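Local coordinates for glutamate racemase (Bacillus anthracis, PDB 2DWU), which belongs to the Asp/Glu/hydantoin racemase family and holds D-glutamic acid and a potassium ion in this structure, at residues B[38-43]-B[240-245]; B[53-58]-B[81-86]; B[100-105]-B[213-218]; B[182-187]-B[206-211]. All blocks are in the same frame, centred on the assembly; numbering follows the deposited sequence.

Interaction 1: residues B[38-43]-B[240-245]. With K (potassium ion), chain G.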
loop_
_atom_site.group_PDB
_atom_site.type_symbol
_atom_site.label_atom_id
_atom_site.label_comp_id
_atom_site.label_asym_id
_atom_site.label_seq_id
_atom_site.Cartn_x
_atom_site.Cartn_y
_atom_site.Cartn_z
ATOM N N ILE B 38 -12.012 -13.493 15.661
ATOM C CA ILE B 38 -12.182 -14.859 16.150
ATOM C C ILE B 38 -10.871 -15.619 15.915
ATOM O O ILE B 38 -10.334 -15.605 14.793
ATOM C CB ILE B 38 -13.361 -15.620 15.432
ATOM C CG1 ILE B 38 -13.311 -17.114 15.798
ATOM C CG2 ILE B 38 -13.299 -15.453 13.915
ATOM C CD1 ILE B 38 -13.494 -17.395 17.289
ATOM N N GLY B 39 -10.349 -16.229 16.981
ATOM C CA GLY B 39 -9.123 -17.022 16.879
ATOM C C GLY B 39 -9.475 -18.438 17.284
ATOM O O GLY B 39 -10.058 -18.652 18.366
ATOM N N ASP B 40 -9.145 -19.415 16.436
ATOM C CA ASP B 40 -9.491 -20.821 16.718
ATOM C C ASP B 40 -8.397 -21.524 17.517
ATOM O O ASP B 40 -7.903 -22.589 17.118
ATOM C CB ASP B 40 -9.729 -21.538 15.387
ATOM C CG ASP B 40 -10.398 -22.916 15.535
ATOM O OD1 ASP B 40 -10.920 -23.220 16.625
ATOM O OD2 ASP B 40 -10.405 -23.676 14.527
ATOM N N ASN B 41 -8.050 -20.965 18.672
ATOM C CA ASN B 41 -6.970 -21.535 19.457
ATOM C C ASN B 41 -7.094 -23.020 19.784
ATOM O O ASN B 41 -6.080 -23.722 19.888
ATOM C CB ASN B 41 -6.792 -20.749 20.752
ATOM C CG ASN B 41 -6.389 -19.325 20.495
ATOM O OD1 ASN B 41 -7.223 -18.483 20.152
ATOM N ND2 ASN B 41 -5.101 -19.045 20.633
ATOM N N GLU B 42 -8.315 -23.498 19.955
ATOM C CA GLU B 42 -8.484 -24.919 20.265
ATOM C C GLU B 42 -7.935 -25.846 19.172
ATOM O O GLU B 42 -7.547 -26.991 19.457
ATOM C CB GLU B 42 -9.961 -25.224 20.509
ATOM C CG GLU B 42 -10.214 -26.667 20.950
ATOM C CD GLU B 42 -11.579 -26.844 21.605
ATOM O OE1 GLU B 42 -11.664 -26.721 22.851
ATOM O OE2 GLU B 42 -12.565 -27.089 20.872
ATOM N N ARG B 43 -7.867 -25.366 17.930
ATOM C CA ARG B 43 -7.370 -26.185 16.832
ATOM C C ARG B 43 -6.080 -25.654 16.185
ATOM O O ARG B 43 -5.673 -26.100 15.116
ATOM C CB ARG B 43 -8.465 -26.380 15.791
ATOM C CG ARG B 43 -9.700 -27.095 16.406
ATOM C CD ARG B 43 -10.774 -27.438 15.373
ATOM N NE ARG B 43 -11.386 -26.234 14.803
ATOM C CZ ARG B 43 -12.603 -26.189 14.269
ATOM N NH1 ARG B 43 -13.365 -27.275 14.230
ATOM N NH2 ARG B 43 -13.062 -25.045 13.765
ATOM N N PHE B 240 -12.830 -13.055 20.245
ATOM C CA PHE B 240 -13.410 -14.338 20.611
ATOM C C PHE B 240 -12.393 -15.447 20.370
ATOM O O PHE B 240 -11.599 -15.372 19.428
ATOM C CB PHE B 240 -14.653 -14.591 19.760
ATOM C CG PHE B 240 -15.744 -13.583 19.963
ATOM C CD1 PHE B 240 -16.637 -13.715 21.027
ATOM C CD2 PHE B 240 -15.873 -12.500 19.105
ATOM C CE1 PHE B 240 -17.648 -12.774 21.233
ATOM C CE2 PHE B 240 -16.883 -11.546 19.306
ATOM C CZ PHE B 240 -17.771 -11.693 20.379
ATOM N N THR B 241 -12.418 -16.474 21.214
ATOM C CA THR B 241 -11.475 -17.585 21.056
ATOM C C THR B 241 -12.151 -18.905 21.357
ATOM O O THR B 241 -13.110 -18.972 22.143
ATOM C CB THR B 241 -10.271 -17.441 21.997
ATOM O OG1 THR B 241 -9.391 -18.562 21.813
ATOM C CG2 THR B 241 -10.723 -17.430 23.458
ATOM N N THR B 242 -11.669 -19.961 20.710
ATOM C CA THR B 242 -12.234 -21.280 20.953
ATOM C C THR B 242 -11.428 -21.981 22.040
ATOM O O THR B 242 -11.816 -23.056 22.507
ATOM C CB THR B 242 -12.210 -22.169 19.711
ATOM O OG1 THR B 242 -10.871 -22.220 19.194
ATOM C CG2 THR B 242 -13.200 -21.659 18.645
ATOM N N GLY B 243 -10.305 -21.391 22.437
ATOM C CA GLY B 243 -9.499 -21.990 23.483
ATOM C C GLY B 243 -9.761 -21.324 24.813
ATOM O O GLY B 243 -10.822 -20.753 25.032
ATOM N N SER B 244 -8.785 -21.409 25.699
ATOM C CA SER B 244 -8.864 -20.808 27.017
ATOM C C SER B 244 -8.939 -19.288 26.914
ATOM O O SER B 244 -8.091 -18.664 26.284
ATOM C CB SER B 244 -7.625 -21.190 27.827
ATOM O OG SER B 244 -7.488 -20.328 28.935
ATOM N N VAL B 245 -9.952 -18.708 27.544
ATOM C CA VAL B 245 -10.130 -17.269 27.542
ATOM C C VAL B 245 -9.029 -16.595 28.358
ATOM O O VAL B 245 -8.472 -15.584 27.934
ATOM C CB VAL B 245 -11.511 -16.887 28.105
ATOM C CG1 VAL B 245 -11.551 -15.397 28.451
ATOM C CG2 VAL B 245 -12.583 -17.225 27.086
HETATM K K K G . -14.560 -24.036 22.173
HETATM O O HOH W 1 -15.195 -26.971 20.889
HETATM O O HOH W 2 -14.851 -24.755 19.328
#
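Parallel strands 35-39 and 238-241 pair here at the C-terminal edge of the six-stranded sheet, where Gly39 meets Phe240 and Thr241. Gly39 N donates to Phe240 O at 2.9 Å. One step on, Thr242 N donates to Gly39 O at 3.1 Å, and the two chains then leave the sheet side by side. The Thr242 hydroxyl ties the two turns together. Thr242 OG1 donates to the anti lone pair of Asp40 OD1 (2.8 Å) and accepts from Glu42 N at 3.0 Å. Thr242 OG1 sits between the backbone N and the carbonyl carbon (chi1 54°), which lets it face both partners. The other Asp40 oxygen, OD2, takes Arg43 NE at 2.8 Å in a salt bridge and also bonds Tyr46, a residue of the D-glutamic acid pocket. Thr241 OG1 accepts from Gly243 N at 3.0 Å and forms an ST turn. Thr242 O binds the potassium ion at 2.9 Å. Two waters, Val265 and Asp266 complete the site, and one of these waters donates to Glu42 OE2. Helix 51-65 packs on Ile38 and Asp40, strand 262-264 flanks Phe240 and Thr241, and Phe248 of helix 245-256 lies against Thr241.

Interaction 2: residues B[53-58]-B[81-86]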
loop_
_atom_site.group_PDB
_atom_site.type_symbol
_atom_site.label_atom_id
_atom_site.label_comp_id
_atom_site.label_asym_id
_atom_site.label_seq_id
_atom_site.Cartn_x
_atom_site.Cartn_y
_atom_site.Cartn_z
ATOM N N GLU B 53 -9.078 -29.756 5.705
ATOM C CA GLU B 53 -9.420 -29.509 7.091
ATOM C C GLU B 53 -9.411 -28.017 7.406
ATOM O O GLU B 53 -10.334 -27.491 8.047
ATOM C CB GLU B 53 -8.432 -30.228 7.997
ATOM C CG GLU B 53 -8.740 -30.107 9.467
ATOM C CD GLU B 53 -8.023 -31.162 10.291
ATOM O OE1 GLU B 53 -8.651 -32.189 10.635
ATOM O OE2 GLU B 53 -6.830 -30.972 10.591
ATOM N N VAL B 54 -8.349 -27.337 6.988
ATOM C CA VAL B 54 -8.263 -25.907 7.253
ATOM C C VAL B 54 -9.452 -25.186 6.639
ATOM O O VAL B 54 -10.041 -24.319 7.279
ATOM C CB VAL B 54 -6.964 -25.315 6.697
ATOM C CG1 VAL B 54 -7.013 -23.796 6.755
ATOM C CG2 VAL B 54 -5.791 -25.824 7.506
ATOM N N GLN B 55 -9.806 -25.531 5.400
ATOM C CA GLN B 55 -10.942 -24.867 4.765
ATOM C C GLN B 55 -12.219 -25.061 5.582
ATOM O O GLN B 55 -13.012 -24.122 5.746
ATOM C CB GLN B 55 -11.185 -25.400 3.357
ATOM C CG GLN B 55 -10.110 -25.065 2.351
ATOM C CD GLN B 55 -10.473 -25.521 0.946
ATOM O OE1 GLN B 55 -10.906 -26.659 0.746
ATOM N NE2 GLN B 55 -10.300 -24.639 -0.031
ATOM N N SER B 56 -12.433 -26.267 6.103
ATOM C CA SER B 56 -13.647 -26.513 6.884
ATOM C C SER B 56 -13.654 -25.678 8.161
ATOM O O SER B 56 -14.688 -25.123 8.529
ATOM C CB SER B 56 -13.802 -28.005 7.219
ATOM O OG SER B 56 -12.843 -28.452 8.158
ATOM N N PHE B 57 -12.507 -25.580 8.835
ATOM C CA PHE B 57 -12.422 -24.775 10.056
ATOM C C PHE B 57 -12.645 -23.282 9.789
ATOM O O PHE B 57 -13.234 -22.570 10.617
ATOM C CB PHE B 57 -11.046 -24.905 10.730
ATOM C CG PHE B 57 -10.697 -26.296 11.180
ATOM C CD1 PHE B 57 -11.654 -27.303 11.247
ATOM C CD2 PHE B 57 -9.397 -26.573 11.603
ATOM C CE1 PHE B 57 -11.322 -28.575 11.739
ATOM C CE2 PHE B 57 -9.056 -27.842 12.097
ATOM C CZ PHE B 57 -10.031 -28.836 12.161
ATOM N N VAL B 58 -12.109 -22.792 8.676
ATOM C CA VAL B 58 -12.259 -21.385 8.332
ATOM C C VAL B 58 -13.730 -21.091 8.044
ATOM O O VAL B 58 -14.261 -20.068 8.482
ATOM C CB VAL B 58 -11.387 -21.030 7.116
ATOM C CG1 VAL B 58 -11.771 -19.645 6.569
ATOM C CG2 VAL B 58 -9.891 -21.046 7.542
ATOM N N ALA B 81 -5.365 -18.295 4.727
ATOM C CA ALA B 81 -5.538 -17.610 3.452
ATOM C C ALA B 81 -5.076 -18.484 2.289
ATOM O O ALA B 81 -5.737 -18.552 1.247
ATOM C CB ALA B 81 -4.803 -16.279 3.433
ATOM N N ALA B 82 -3.942 -19.159 2.473
ATOM C CA ALA B 82 -3.420 -20.016 1.417
ATOM C C ALA B 82 -4.411 -21.113 1.078
ATOM O O ALA B 82 -4.600 -21.464 -0.095
ATOM C CB ALA B 82 -2.077 -20.631 1.864
ATOM N N ALA B 83 -5.073 -21.649 2.091
ATOM C CA ALA B 83 -5.994 -22.731 1.845
ATOM C C ALA B 83 -7.401 -22.361 1.400
ATOM O O ALA B 83 -8.031 -23.099 0.636
ATOM C CB ALA B 83 -6.108 -23.567 3.123
ATOM N N THR B 84 -7.888 -21.191 1.793
ATOM C CA THR B 84 -9.280 -20.883 1.472
ATOM C C THR B 84 -9.653 -19.520 0.914
ATOM O O THR B 84 -10.830 -19.275 0.639
ATOM C CB THR B 84 -10.155 -21.120 2.722
ATOM O OG1 THR B 84 -11.518 -20.781 2.439
ATOM C CG2 THR B 84 -9.677 -20.257 3.860
ATOM N N LEU B 85 -8.688 -18.628 0.732
ATOM C CA LEU B 85 -9.042 -17.301 0.229
ATOM C C LEU B 85 -9.921 -17.314 -1.026
ATOM O O LEU B 85 -10.934 -16.611 -1.072
ATOM C CB LEU B 85 -7.797 -16.443 -0.026
ATOM C CG LEU B 85 -8.135 -14.986 -0.414
ATOM C CD1 LEU B 85 -8.848 -14.244 0.695
ATOM C CD2 LEU B 85 -6.825 -14.271 -0.761
ATOM N N ALA B 86 -9.554 -18.115 -2.017
ATOM C CA ALA B 86 -10.341 -18.169 -3.250
ATOM C C ALA B 86 -11.760 -18.637 -2.974
ATOM O O ALA B 86 -12.725 -18.079 -3.515
ATOM C CB ALA B 86 -9.675 -19.102 -4.267
#
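Val54, Gln55 and Val58 of helix 51-65 meet Ala83 and Thr84 of helix 78-91. The two helices follow strands 35-39 and 70-75 in the alternating strand-helix order of this alpha/beta fold. Their segments cross at -61°, with axes 8.6 Å apart at closest approach. The contact is mostly buried. Ala83, with only CB, lies in the contact, and the CA atoms of Gln55 and Thr84 are 5.4 Å apart.

Along segment 53-58, Val54 is the first to touch. Its CG1 rests on Ala83 CB at 3.8 Å, and the same valine packs on Tyr46, a residue of the D-glutamic acid pocket. Gln55 makes the polar link. Its CG is anti to the carbonyl carbon (chi1 -68°), and the chain runs extended beyond it toward the second helix. Gln55 NE2 donates to Ala83 O at 2.8 Å, but the bond is bent, with an angle of 130° at the hydrogen. The acceptor also lies out of the Gln55 amide plane. Phe57 turns to the other side of its helix, where Arg43 makes a cation-pi contact with its ring. Val58 closes the segment and also packs on Ala80 and Leu88. It reaches Thr84 tip to tip, with Val58 CG1 pointing at Thr84 CG2. Thr84 has two conformers, so this fit is doubtful. The Gln55 link does not depend on that choice: Gln55 CG also lies close to the carbonyl, 3.3 Å from Ala83 O.

Interaction 3: residues B[100-105]-B[213-218]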
loop_
_atom_site.group_PDB
_atom_site.type_symbol
_atom_site.label_atom_id
_atom_site.label_comp_id
_atom_site.label_asym_id
_atom_site.label_seq_id
_atom_site.Cartn_x
_atom_site.Cartn_y
_atom_site.Cartn_z
ATOM N N ILE B 100 -1.873 -12.625 2.263
ATOM C CA ILE B 100 -0.822 -12.996 1.299
ATOM C C ILE B 100 -0.608 -11.975 0.177
ATOM O O ILE B 100 0.515 -11.496 0.002
ATOM C CB ILE B 100 -1.116 -14.402 0.715
ATOM C CG1 ILE B 100 -1.033 -15.430 1.851
ATOM C CG2 ILE B 100 -0.141 -14.746 -0.459
ATOM C CD1 ILE B 100 -1.319 -16.853 1.428
ATOM N N HIS B 101 -1.669 -11.609 -0.541
ATOM C CA HIS B 101 -1.530 -10.670 -1.640
ATOM C C HIS B 101 -0.999 -9.298 -1.235
ATOM O O HIS B 101 -0.189 -8.710 -1.962
ATOM C CB HIS B 101 -2.851 -10.569 -2.413
ATOM C CG HIS B 101 -3.188 -11.826 -3.159
ATOM N ND1 HIS B 101 -3.709 -12.941 -2.539
ATOM C CD2 HIS B 101 -3.028 -12.159 -4.463
ATOM C CE1 HIS B 101 -3.857 -13.911 -3.430
ATOM N NE2 HIS B 101 -3.451 -13.461 -4.607
ATOM N N PRO B 102 -1.426 -8.761 -0.082
ATOM C CA PRO B 102 -0.895 -7.451 0.306
ATOM C C PRO B 102 0.615 -7.521 0.516
ATOM O O PRO B 102 1.332 -6.575 0.171
ATOM C CB PRO B 102 -1.641 -7.130 1.620
ATOM C CG PRO B 102 -2.955 -7.786 1.403
ATOM C CD PRO B 102 -2.555 -9.154 0.777
ATOM N N GLY B 103 1.099 -8.642 1.059
ATOM C CA GLY B 103 2.533 -8.817 1.286
ATOM C C GLY B 103 3.296 -8.916 -0.040
ATOM O O GLY B 103 4.365 -8.325 -0.193
ATOM N N ALA B 104 2.743 -9.678 -0.985
ATOM C CA ALA B 104 3.361 -9.809 -2.314
ATOM C C ALA B 104 3.428 -8.441 -2.997
ATOM O O ALA B 104 4.459 -8.067 -3.570
ATOM C CB ALA B 104 2.568 -10.780 -3.187
ATOM N N ARG B 105 2.328 -7.692 -2.922
ATOM C CA ARG B 105 2.276 -6.379 -3.561
ATOM C C ARG B 105 3.350 -5.438 -2.986
ATOM O O ARG B 105 4.031 -4.700 -3.720
ATOM C CB ARG B 105 0.871 -5.782 -3.362
ATOM C CG ARG B 105 0.496 -4.779 -4.447
ATOM C CD ARG B 105 -0.890 -4.171 -4.140
ATOM N NE ARG B 105 -1.894 -5.191 -3.804
ATOM C CZ ARG B 105 -2.412 -6.099 -4.638
ATOM N NH1 ARG B 105 -2.049 -6.149 -5.927
ATOM N NH2 ARG B 105 -3.302 -6.990 -4.171
ATOM N N GLU B 213 1.190 -5.096 8.561
ATOM C CA GLU B 213 1.233 -3.711 8.112
ATOM C C GLU B 213 0.670 -3.541 6.708
ATOM O O GLU B 213 -0.090 -2.610 6.436
ATOM C CB GLU B 213 2.678 -3.186 8.133
ATOM C CG GLU B 213 3.262 -3.120 9.517
ATOM C CD GLU B 213 4.401 -2.134 9.617
ATOM O OE1 GLU B 213 4.309 -1.052 8.996
ATOM O OE2 GLU B 213 5.374 -2.428 10.337
ATOM N N GLU B 214 1.012 -4.456 5.815
ATOM C CA GLU B 214 0.539 -4.321 4.452
ATOM C C GLU B 214 -0.926 -4.671 4.275
ATOM O O GLU B 214 -1.600 -4.130 3.399
ATOM C CB GLU B 214 1.405 -5.183 3.528
ATOM C CG GLU B 214 2.891 -4.948 3.762
ATOM C CD GLU B 214 3.321 -3.502 3.603
ATOM O OE1 GLU B 214 2.600 -2.744 2.935
ATOM O OE2 GLU B 214 4.396 -3.126 4.130
ATOM N N THR B 215 -1.439 -5.565 5.119
ATOM C CA THR B 215 -2.838 -5.955 4.975
ATOM C C THR B 215 -3.740 -4.839 5.454
ATOM O O THR B 215 -4.813 -4.618 4.874
ATOM C CB THR B 215 -3.137 -7.250 5.733
ATOM O OG1 THR B 215 -2.341 -8.292 5.159
ATOM C CG2 THR B 215 -4.619 -7.670 5.571
ATOM N N ALA B 216 -3.314 -4.118 6.477
ATOM C CA ALA B 216 -4.153 -3.025 6.933
ATOM C C ALA B 216 -4.252 -1.916 5.881
ATOM O O ALA B 216 -5.334 -1.359 5.648
ATOM C CB ALA B 216 -3.625 -2.450 8.291
ATOM N N ILE B 217 -3.148 -1.601 5.200
ATOM C CA ILE B 217 -3.242 -0.557 4.201
ATOM C C ILE B 217 -4.036 -1.069 2.986
ATOM O O ILE B 217 -4.757 -0.309 2.361
ATOM C CB ILE B 217 -1.845 0.026 3.834
ATOM C CG1 ILE B 217 -2.040 1.268 2.967
ATOM C CG2 ILE B 217 -0.948 -1.031 3.183
ATOM C CD1 ILE B 217 -0.794 2.132 2.885
ATOM N N GLU B 218 -3.954 -2.369 2.682
ATOM C CA GLU B 218 -4.733 -2.920 1.580
ATOM C C GLU B 218 -6.228 -2.807 1.904
ATOM O O GLU B 218 -7.036 -2.410 1.072
ATOM C CB GLU B 218 -4.361 -4.392 1.336
ATOM C CG GLU B 218 -5.101 -5.002 0.148
ATOM C CD GLU B 218 -4.201 -5.493 -1.000
ATOM O OE1 GLU B 218 -3.028 -5.070 -1.156
ATOM O OE2 GLU B 218 -4.718 -6.321 -1.779
#
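Arg105 and Glu218 form a two-bond salt bridge where helices 100-110 and 211-226 cross. The segment axes are 8.0 Å apart and turned 102° from each other. Arg105 grips the carboxylate side-on, one nitrogen to each oxygen. NE donates to Glu218 OE1 at 2.9 Å, nearly straight at 172°, with the oxygen in the guanidinium plane. NH2 donates to Glu218 OE2 at 2.9 Å, on its syn lone pair. The arginine chain bends at chi3 (-48°), which sets NE on the side of the glutamate. Arg105 NH1 is used as well, by Gln224 and Ser220 of the second subunit. Glu214 OE1 has its own partner there, in a salt bridge with Lys109 of that subunit. Thr215 OG1 bonds Ser211 O within its own helix.

Pro102 packs beside these groups. Its CB meets Glu214 O at 3.5 Å, and its CG lies 3.5 Å from Glu218 CD, so the ring packs against the carboxylate end of that side chain. Glu218 and Arg105 are both buried. Their pairing probably helps keep both groups ionised, while the bonds of NH1 to Gln224 and Ser220 of the second subunit link this crossing to the dimer interface.

Interaction 4: residues B[182-187]-B[206-211]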
loop_
_atom_site.group_PDB
_atom_site.type_symbol
_atom_site.label_atom_id
_atom_site.label_comp_id
_atom_site.label_asym_id
_atom_site.label_seq_id
_atom_site.Cartn_x
_atom_site.Cartn_y
_atom_site.Cartn_z
ATOM N N ASP B 182 16.630 -9.442 -1.875
ATOM C CA ASP B 182 16.784 -8.138 -1.250
ATOM C C ASP B 182 15.503 -7.766 -0.497
ATOM O O ASP B 182 15.397 -6.677 0.048
ATOM C CB ASP B 182 17.159 -7.037 -2.274
ATOM C CG ASP B 182 16.045 -6.714 -3.271
ATOM O OD1 ASP B 182 14.959 -7.335 -3.235
ATOM O OD2 ASP B 182 16.290 -5.809 -4.109
ATOM N N THR B 183 14.557 -8.702 -0.459
ATOM C CA THR B 183 13.261 -8.489 0.191
ATOM C C THR B 183 12.809 -9.813 0.821
ATOM O O THR B 183 13.019 -10.865 0.235
ATOM C CB THR B 183 12.233 -8.051 -0.896
ATOM O OG1 THR B 183 12.704 -6.850 -1.533
ATOM C CG2 THR B 183 10.841 -7.804 -0.278
ATOM N N LEU B 184 12.208 -9.773 2.015
ATOM C CA LEU B 184 11.729 -10.990 2.671
ATOM C C LEU B 184 10.329 -10.725 3.208
ATOM O O LEU B 184 10.130 -9.788 3.983
ATOM C CB LEU B 184 12.630 -11.385 3.858
ATOM C CG LEU B 184 12.018 -12.551 4.660
ATOM C CD1 LEU B 184 12.217 -13.831 3.893
ATOM C CD2 LEU B 184 12.646 -12.636 6.056
ATOM N N ILE B 185 9.372 -11.538 2.787
ATOM C CA ILE B 185 8.008 -11.410 3.281
ATOM C C ILE B 185 7.822 -12.302 4.507
ATOM O O ILE B 185 8.112 -13.512 4.460
ATOM C CB ILE B 185 6.995 -11.835 2.208
ATOM C CG1 ILE B 185 7.124 -10.927 0.975
ATOM C CG2 ILE B 185 5.547 -11.786 2.808
ATOM C CD1 ILE B 185 6.322 -11.432 -0.244
ATOM N N LEU B 186 7.383 -11.713 5.621
ATOM C CA LEU B 186 7.088 -12.505 6.819
ATOM C C LEU B 186 5.683 -13.088 6.605
ATOM O O LEU B 186 4.670 -12.486 7.009
ATOM C CB LEU B 186 7.102 -11.602 8.055
ATOM C CG LEU B 186 8.393 -10.856 8.327
ATOM C CD1 LEU B 186 8.281 -10.093 9.674
ATOM C CD2 LEU B 186 9.567 -11.851 8.390
ATOM N N GLY B 187 5.642 -14.260 5.969
ATOM C CA GLY B 187 4.396 -14.920 5.621
ATOM C C GLY B 187 3.713 -15.747 6.696
ATOM O O GLY B 187 3.181 -16.817 6.410
ATOM N N VAL B 206 18.481 -6.576 3.237
ATOM C CA VAL B 206 17.222 -7.257 2.971
ATOM C C VAL B 206 16.081 -6.512 3.672
ATOM O O VAL B 206 16.064 -6.387 4.907
ATOM C CB VAL B 206 17.252 -8.715 3.481
ATOM C CG1 VAL B 206 15.927 -9.418 3.103
ATOM C CG2 VAL B 206 18.437 -9.470 2.853
ATOM N N THR B 207 15.126 -6.025 2.892
ATOM C CA THR B 207 13.991 -5.309 3.471
ATOM C C THR B 207 12.921 -6.302 3.919
ATOM O O THR B 207 12.456 -7.128 3.133
ATOM C CB THR B 207 13.401 -4.353 2.460
ATOM O OG1 THR B 207 14.394 -3.369 2.117
ATOM C CG2 THR B 207 12.175 -3.653 3.034
ATOM N N ILE B 208 12.520 -6.153 5.177
ATOM C CA ILE B 208 11.515 -6.998 5.802
ATOM C C ILE B 208 10.108 -6.446 5.553
ATOM O O ILE B 208 9.860 -5.236 5.681
ATOM C CB ILE B 208 11.777 -7.085 7.330
ATOM C CG1 ILE B 208 13.199 -7.604 7.592
ATOM C CG2 ILE B 208 10.732 -7.982 7.992
ATOM C CD1 ILE B 208 13.518 -8.948 6.938
ATOM N N ILE B 209 9.195 -7.339 5.185
ATOM C CA ILE B 209 7.808 -6.969 4.927
ATOM C C ILE B 209 6.893 -7.703 5.892
ATOM O O ILE B 209 6.924 -8.932 6.004
ATOM C CB ILE B 209 7.410 -7.295 3.485
ATOM C CG1 ILE B 209 8.241 -6.428 2.536
ATOM C CG2 ILE B 209 5.909 -7.058 3.273
ATOM C CD1 ILE B 209 7.801 -6.510 1.131
ATOM N N SER B 210 6.082 -6.929 6.600
ATOM C CA SER B 210 5.154 -7.486 7.582
ATOM C C SER B 210 3.814 -7.720 6.925
ATOM O O SER B 210 3.270 -6.784 6.334
ATOM C CB SER B 210 4.923 -6.482 8.717
ATOM O OG SER B 210 3.735 -6.831 9.446
ATOM N N SER B 211 3.257 -8.919 7.063
ATOM C CA SER B 211 1.938 -9.186 6.469
ATOM C C SER B 211 0.916 -8.252 7.120
ATOM O O SER B 211 0.012 -7.755 6.460
ATOM C CB SER B 211 1.461 -10.627 6.717
ATOM O OG SER B 211 2.284 -11.563 6.045
HETATM O O HOH W 3 16.497 -3.973 0.342
HETATM O O HOH W 4 3.638 -10.875 9.178
#
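Ser211 OG, in the first turn of helix 211-226, donates to Leu186 O of strand 183-187 at 2.7 Å. Strands 183-187 and 207-210 run parallel in a beta-alpha-beta unit, joined by helix 195-202. A water donates to Leu186 O and accepts from Ser211 N. Ser211 OG also lies beside Asn78 OD1 of the D-glutamic acid pocket.

The ladder runs on from here. Leu186 N donates to Ile209 O at 2.8 Å, and Ile209 N to Leu184 O at 2.9 Å. Leu184 N then donates to Thr207 O at 2.9 Å. Thr207 N reaches Asp182 O at 2.9 Å from above the carbonyl plane. Asp182 OD2 is bonded by the backbone N of Lys112 and of Lys113, and OD1 by Thr111 OG1.

The side chains divide between two faces. Thr183, Ile185 and Ile209 face helix 100-110. Leu184, Leu186 and Ile208 lie on the other face, where helix 195-202 packs. Leu186 CG stands anti to its carbonyl carbon (chi1 -58°), near Ile209 O; CD1 meets Ile208 CG2 at 3.6 Å as the side chains cross. Leu184 and Ile208 run side by side. At the strand start, Leu184 CB rests on Val206 CG1 at 3.9 Å.

From the N terminus, interaction 1 opens first, at 38-43, and closes last, at 240-245, so the other three lie within its span. Interaction 2 opens at 53-58 and closes soon after, at 81-86. Interaction 3 opens at 100-105. Interaction 4 opens at 182-187 and closes at 206-211, before interaction 3 closes at 213-218. No two cross. Interaction 1 pairs strands of the six-stranded sheet, interaction 4 strands of the four-stranded one. Interaction 2 joins helices 51-65 and 78-91 and touches interaction 1. Interaction 3 crosses helix 100-110, after edge strand 96-98 of the first sheet, with helix 211-226, after edge strand 207-210 of the second. It touches interactions 2 and 4.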